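Long-range contacts in N-hydroxyarylamine O-acetyltransferase (Bacillus cereus, PDB 4DMO), which probably transfers acetyl groups to arylamines or N-hydroxyarylamines, as an arylamine N-acetyltransferase with a Cys-His-Glu catalytic triad: residues A[12-17]-A[32-37]; A[88-93]-A[112-117]. All blocks are in the same frame, centred on the assembly; numbering follows the deposited sequence.

Interaction 1 (12-17 with 32-37) and interaction 2 (88-93 with 112-117) hold different elements, and their centres lie about 20 Å apart. Interaction 1 joins two N-terminal helices near their C-terminal ends and is partly buried. It rests on side chains: aliphatic carbons against a helix backbone, and one arginine on a carbonyl. Interaction 2 pairs the two strands of a hairpin and is a buried contact. Backbone hydrogen bonds carry it, with mostly aliphatic side chains packing on both faces of the sheet. The nearest atoms of the two contacts are about 9 Å apart and do not touch. Along the chain, interaction 1 closes before interaction 2 opens.

Interaction 1 (A[12-17]-A[32-37]); sequences ARLHIE and YAMAQT
Leu14 sets CG and its two methyls against helix 27-37 where Ala33 joins Met34. Its CG is 3.6 Å from Met34 N and 3.9 Å from Ala33 CB. CD2 of Leu14 also reaches Met34 CB, while its CD1 touches Thr37 OG1. The side chains of Leu14 and Thr37 cross at about a right angle. Ile16 adds a second aliphatic contact: its CG2 sits 3.7 Å from Ala33 CB. The Ala33 methyl therefore touches both Leu14 and Ile16. Thr37 CG2 meets His15 CD2 at 3.8 Å.

The polar contact comes from Arg13. Its NH2 donates to Thr37 O at 3.0 Å, with a bent N-H...O angle of 133°. The donor stands above the carbonyl plane, and the oxygen is tilted out of the guanidinium plane. The Arg13 chain bends at chi2 (68°), which sets CD off the line of an extended chain. The guanidinium has further partners, since NE bonds to Ile62 O and NH1 to Arg67 O. Three backbone carbonyls thus grip the guanidinium, one for each nitrogen.

Thr37 is held from within its own helix. Its OG1 donates to Ala33 O at 2.9 Å, one turn back. On the opposing segment, His15 has positive phi and ends helix 5-14 in a Schellman motif. The chain turns there, and the CB of Ile16 then points toward helix 27-37. Ile30, earlier on helix 27-37, touches both Leu14 and Ile16. Met34 continues inward to Leu74 and Met78 of helix 71-84.

The contact joins the first two helices of the chain near their C-terminal ends. Carbonyls at such an end collect partial negative charge, so a cationic guanidinium on Thr37 O is probably favourable there.

Interaction 2 (A[88-93]-A[112-117]); sequences DVHLVS and ATVLTH
Ala112 begins the contact with a reciprocal pair of backbone bonds to Val92. Val92 N donates to Ala112 O at 2.9 Å, and Ala112 N donates to Val92 O. The Ala112 methyl lies 4.0 Å from Val92 CG2, on the face shared with His90 and Val114.

Thr113 faces the other way, as a non-hydrogen-bonded partner of Leu91. Its OG1 touches Leu91 CD2 at 3.9 Å, and its CA makes a CH...O contact with His90 O. Tyr79 of helix 71-84 packs against this threonine.

Val114 forms the next hydrogen-bonded pair, with His90. Val114 N to His90 O is short at 2.7 Å and nearly straight, with an N-H...O angle of 169°. The return bond, from His90 N to Val114 O, is more bent at 149°. With CG1 anti to the carbonyl carbon (chi1 -60°), Val114 turns this methyl to Val92 CG1, 3.8 Å away. These two valine side chains cross at about a right angle. Val114 CG2 instead rests on His90 CB. The imidazole ND1 turns to Glu192 in a weak hydrogen bond.

The two segments belong to the antiparallel hairpin of strands 88-98 and 103-117, inside the larger sheet of the acetyltransferase. Strand 120-124 pairs with 103-117 on the side away from 88-98, and helix 71-84 covers the face of Val89 and Thr113.

Leu115 returns to that face. Its CD1 and Val89 CG1 are just 3.4 Å apart, a tight contact for two methyl groups. Leu82 and Tyr79 also touch Val89.

Thr116 N donates to Asp88 O at 3.0 Å. The Asp88 and Thr116 side chains lie side by side, pointing the same way, with Asp88 OD2 4.0 Å from Thr116 CB.

Interaction 1 (A[12-17]-A[32-37])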
loop_
_atom_site.group_PDB
_atom_site.type_symbol
_atom_site.label_atom_id
_atom_site.label_comp_id
_atom_site.label_asym_id
_atom_site.label_seq_id
_atom_site.Cartn_x
_atom_site.Cartn_y
_atom_site.Cartn_z
ATOM N N ALA A 12 -10.419 6.015 13.445
ATOM C CA ALA A 12 -11.803 5.959 12.988
ATOM C C ALA A 12 -11.914 5.210 11.652
ATOM O O ALA A 12 -12.764 4.325 11.479
ATOM C CB ALA A 12 -12.375 7.402 12.857
ATOM N N ARG A 13 -11.056 5.578 10.706
ATOM C CA ARG A 13 -11.025 4.927 9.401
ATOM C C ARG A 13 -10.808 3.415 9.553
ATOM O O ARG A 13 -11.486 2.606 8.901
ATOM C CB ARG A 13 -9.945 5.569 8.520
ATOM C CG ARG A 13 -9.907 5.029 7.106
ATOM C CD ARG A 13 -11.161 5.432 6.312
ATOM N NE ARG A 13 -10.948 5.195 4.899
ATOM C CZ ARG A 13 -11.292 4.105 4.227
ATOM N NH1 ARG A 13 -11.000 4.022 2.927
ATOM N NH2 ARG A 13 -11.903 3.099 4.821
ATOM N N LEU A 14 -9.894 3.026 10.433
ATOM C CA LEU A 14 -9.565 1.606 10.591
ATOM C C LEU A 14 -10.538 0.844 11.461
ATOM O O LEU A 14 -10.462 -0.390 11.546
ATOM C CB LEU A 14 -8.148 1.433 11.158
ATOM C CG LEU A 14 -7.014 1.294 10.132
ATOM C CD1 LEU A 14 -7.073 2.410 9.100
ATOM C CD2 LEU A 14 -5.658 1.288 10.827
ATOM N N HIS A 15 -11.456 1.564 12.103
ATOM C CA HIS A 15 -12.404 0.940 13.045
ATOM C C HIS A 15 -11.720 0.199 14.181
ATOM O O HIS A 15 -12.131 -0.907 14.559
ATOM C CB HIS A 15 -13.334 -0.034 12.329
ATOM C CG HIS A 15 -14.086 0.583 11.196
ATOM N ND1 HIS A 15 -14.716 1.805 11.300
ATOM C CD2 HIS A 15 -14.307 0.155 9.930
ATOM C CE1 HIS A 15 -15.296 2.098 10.149
ATOM N NE2 HIS A 15 -15.071 1.107 9.307
ATOM N N ILE A 16 -10.676 0.810 14.724
ATOM C CA ILE A 16 -9.983 0.266 15.894
ATOM C C ILE A 16 -9.971 1.291 17.041
ATOM O O ILE A 16 -10.210 2.488 16.839
ATOM C CB ILE A 16 -8.526 -0.100 15.574
ATOM C CG1 ILE A 16 -7.745 1.165 15.225
ATOM C CG2 ILE A 16 -8.494 -1.126 14.463
ATOM C CD1 ILE A 16 -6.316 0.908 14.817
ATOM N N GLU A 17 -9.685 0.820 18.244
ATOM C CA GLU A 17 -9.704 1.694 19.416
ATOM C C GLU A 17 -8.739 2.891 19.297
ATOM O O GLU A 17 -7.607 2.753 18.852
ATOM C CB GLU A 17 -9.364 0.876 20.667
ATOM C CG GLU A 17 -9.473 1.674 21.964
ATOM C CD GLU A 17 -8.914 0.935 23.172
ATOM O OE1 GLU A 17 -9.273 -0.253 23.343
ATOM O OE2 GLU A 17 -8.127 1.543 23.945
ATOM N N TYR A 32 -3.037 -4.684 9.680
ATOM C CA TYR A 32 -4.070 -5.620 9.305
ATOM C C TYR A 32 -5.390 -4.873 9.128
ATOM O O TYR A 32 -6.072 -5.017 8.101
ATOM C CB TYR A 32 -4.191 -6.714 10.377
ATOM C CG TYR A 32 -5.286 -7.683 10.067
ATOM C CD1 TYR A 32 -5.046 -8.834 9.326
ATOM C CD2 TYR A 32 -6.572 -7.446 10.510
ATOM C CE1 TYR A 32 -6.068 -9.711 9.032
ATOM C CE2 TYR A 32 -7.584 -8.318 10.226
ATOM C CZ TYR A 32 -7.336 -9.435 9.476
ATOM O OH TYR A 32 -8.390 -10.260 9.198
ATOM N N ALA A 33 -5.718 -4.034 10.113
ATOM C CA ALA A 33 -6.915 -3.216 10.044
ATOM C C ALA A 33 -6.877 -2.297 8.813
ATOM O O ALA A 33 -7.885 -2.138 8.134
ATOM C CB ALA A 33 -7.088 -2.391 11.335
ATOM N N MET A 34 -5.731 -1.685 8.530
ATOM C CA MET A 34 -5.631 -0.840 7.348
ATOM C C MET A 34 -5.920 -1.646 6.095
ATOM O O MET A 34 -6.592 -1.144 5.211
ATOM C CB MET A 34 -4.282 -0.161 7.224
ATOM C CG MET A 34 -4.256 0.810 6.068
ATOM S SD MET A 34 -2.861 1.900 6.133
ATOM C CE MET A 34 -2.996 2.789 4.603
ATOM N N ALA A 35 -5.461 -2.898 6.022
ATOM C CA ALA A 35 -5.688 -3.687 4.816
ATOM C C ALA A 35 -7.131 -4.034 4.675
ATOM O O ALA A 35 -7.602 -4.195 3.562
ATOM C CB ALA A 35 -4.887 -4.951 4.828
ATOM N N GLN A 36 -7.830 -4.203 5.806
ATOM C CA GLN A 36 -9.244 -4.583 5.762
ATOM C C GLN A 36 -10.144 -3.409 5.350
ATOM O O GLN A 36 -11.240 -3.607 4.816
ATOM C CB GLN A 36 -9.687 -5.196 7.112
ATOM C CG GLN A 36 -9.016 -6.555 7.442
ATOM C CD GLN A 36 -9.259 -7.640 6.360
ATOM O OE1 GLN A 36 -10.377 -7.881 5.935
ATOM N NE2 GLN A 36 -8.197 -8.311 5.959
ATOM N N THR A 37 -9.658 -2.184 5.546
ATOM C CA THR A 37 -10.511 -1.011 5.382
ATOM C C THR A 37 -10.134 -0.074 4.233
ATOM O O THR A 37 -11.009 0.504 3.627
ATOM C CB THR A 37 -10.624 -0.167 6.727
ATOM O OG1 THR A 37 -9.322 0.234 7.201
ATOM C CG2 THR A 37 -11.393 -0.935 7.833
#

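Interaction 2 (A[88-93]-A[112-117])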
loop_
_atom_site.group_PDB
_atom_site.type_symbol
_atom_site.label_atom_id
_atom_site.label_comp_id
_atom_site.label_asym_id
_atom_site.label_seq_id
_atom_site.Cartn_x
_atom_site.Cartn_y
_atom_site.Cartn_z
ATOM N N ASP A 88 9.938 6.815 15.069
ATOM C CA ASP A 88 10.989 7.365 14.227
ATOM C C ASP A 88 10.935 6.732 12.838
ATOM O O ASP A 88 11.437 5.614 12.617
ATOM C CB ASP A 88 12.354 7.136 14.860
ATOM C CG ASP A 88 13.475 7.721 14.026
ATOM O OD1 ASP A 88 13.151 8.444 13.059
ATOM O OD2 ASP A 88 14.667 7.491 14.361
ATOM N N VAL A 89 10.288 7.451 11.920
ATOM C CA VAL A 89 9.949 6.919 10.602
ATOM C C VAL A 89 10.497 7.747 9.453
ATOM O O VAL A 89 10.765 8.951 9.587
ATOM C CB VAL A 89 8.411 6.778 10.441
ATOM C CG1 VAL A 89 7.897 5.599 11.258
ATOM C CG2 VAL A 89 7.690 8.054 10.820
ATOM N N HIS A 90 10.653 7.092 8.311
ATOM C CA HIS A 90 11.186 7.755 7.125
ATOM C C HIS A 90 10.583 7.138 5.859
ATOM O O HIS A 90 10.258 5.969 5.828
ATOM C CB HIS A 90 12.714 7.617 7.104
ATOM C CG HIS A 90 13.362 7.939 8.423
ATOM N ND1 HIS A 90 13.744 9.219 8.777
ATOM C CD2 HIS A 90 13.699 7.144 9.472
ATOM C CE1 HIS A 90 14.271 9.199 9.990
ATOM N NE2 HIS A 90 14.254 7.954 10.435
ATOM N N LEU A 91 10.456 7.932 4.812
ATOM C CA LEU A 91 10.029 7.432 3.530
ATOM C C LEU A 91 11.260 6.996 2.745
ATOM O O LEU A 91 12.360 7.535 2.918
ATOM C CB LEU A 91 9.285 8.515 2.749
ATOM C CG LEU A 91 7.893 8.901 3.226
ATOM C CD1 LEU A 91 7.301 9.956 2.329
ATOM C CD2 LEU A 91 7.011 7.677 3.246
ATOM N N VAL A 92 11.061 5.999 1.894
ATOM C CA VAL A 92 12.087 5.558 0.976
ATOM C C VAL A 92 11.468 5.383 -0.392
ATOM O O VAL A 92 10.240 5.193 -0.532
ATOM C CB VAL A 92 12.725 4.231 1.422
ATOM C CG1 VAL A 92 13.448 4.429 2.752
ATOM C CG2 VAL A 92 11.685 3.155 1.528
ATOM N N SER A 93 12.339 5.438 -1.394
ATOM C CA SER A 93 11.949 5.342 -2.783
ATOM C C SER A 93 12.497 4.057 -3.367
ATOM O O SER A 93 13.587 3.620 -3.013
ATOM C CB SER A 93 12.486 6.554 -3.562
ATOM O OG SER A 93 12.489 6.335 -4.963
ATOM N N ALA A 112 7.667 3.765 0.108
ATOM C CA ALA A 112 7.391 2.947 1.291
ATOM C C ALA A 112 7.946 3.649 2.516
ATOM O O ALA A 112 8.554 4.725 2.423
ATOM C CB ALA A 112 8.004 1.563 1.153
ATOM N N THR A 113 7.743 3.023 3.662
ATOM C CA THR A 113 8.071 3.607 4.943
ATOM C C THR A 113 9.053 2.728 5.706
ATOM O O THR A 113 8.892 1.512 5.738
ATOM C CB THR A 113 6.786 3.720 5.788
ATOM O OG1 THR A 113 5.797 4.484 5.091
ATOM C CG2 THR A 113 7.068 4.377 7.119
ATOM N N VAL A 114 10.068 3.311 6.328
ATOM C CA VAL A 114 10.918 2.527 7.226
ATOM C C VAL A 114 10.809 3.089 8.647
ATOM O O VAL A 114 10.686 4.309 8.862
ATOM C CB VAL A 114 12.387 2.472 6.789
ATOM C CG1 VAL A 114 12.505 1.843 5.398
ATOM C CG2 VAL A 114 12.968 3.850 6.819
ATOM N N LEU A 115 10.787 2.166 9.594
ATOM C CA LEU A 115 10.575 2.469 11.000
ATOM C C LEU A 115 11.752 1.936 11.841
ATOM O O LEU A 115 12.216 0.812 11.653
ATOM C CB LEU A 115 9.268 1.836 11.487
ATOM C CG LEU A 115 9.108 1.901 13.017
ATOM C CD1 LEU A 115 9.007 3.323 13.486
ATOM C CD2 LEU A 115 7.903 1.120 13.502
ATOM N N THR A 116 12.201 2.764 12.772
ATOM C CA THR A 116 13.243 2.417 13.710
ATOM C C THR A 116 12.653 2.145 15.077
ATOM O O THR A 116 12.059 3.025 15.695
ATOM C CB THR A 116 14.224 3.568 13.847
ATOM O OG1 THR A 116 14.814 3.828 12.573
ATOM C CG2 THR A 116 15.307 3.246 14.836
ATOM N N HIS A 117 12.845 0.925 15.552
ATOM C CA HIS A 117 12.452 0.559 16.891
ATOM C C HIS A 117 13.596 -0.172 17.592
ATOM O O HIS A 117 14.158 -1.124 17.046
ATOM C CB HIS A 117 11.233 -0.347 16.844
ATOM C CG HIS A 117 10.754 -0.783 18.192
ATOM N ND1 HIS A 117 10.238 0.099 19.120
ATOM C CD2 HIS A 117 10.695 -2.009 18.766
ATOM C CE1 HIS A 117 9.891 -0.562 20.210
ATOM N NE2 HIS A 117 10.153 -1.844 20.019
#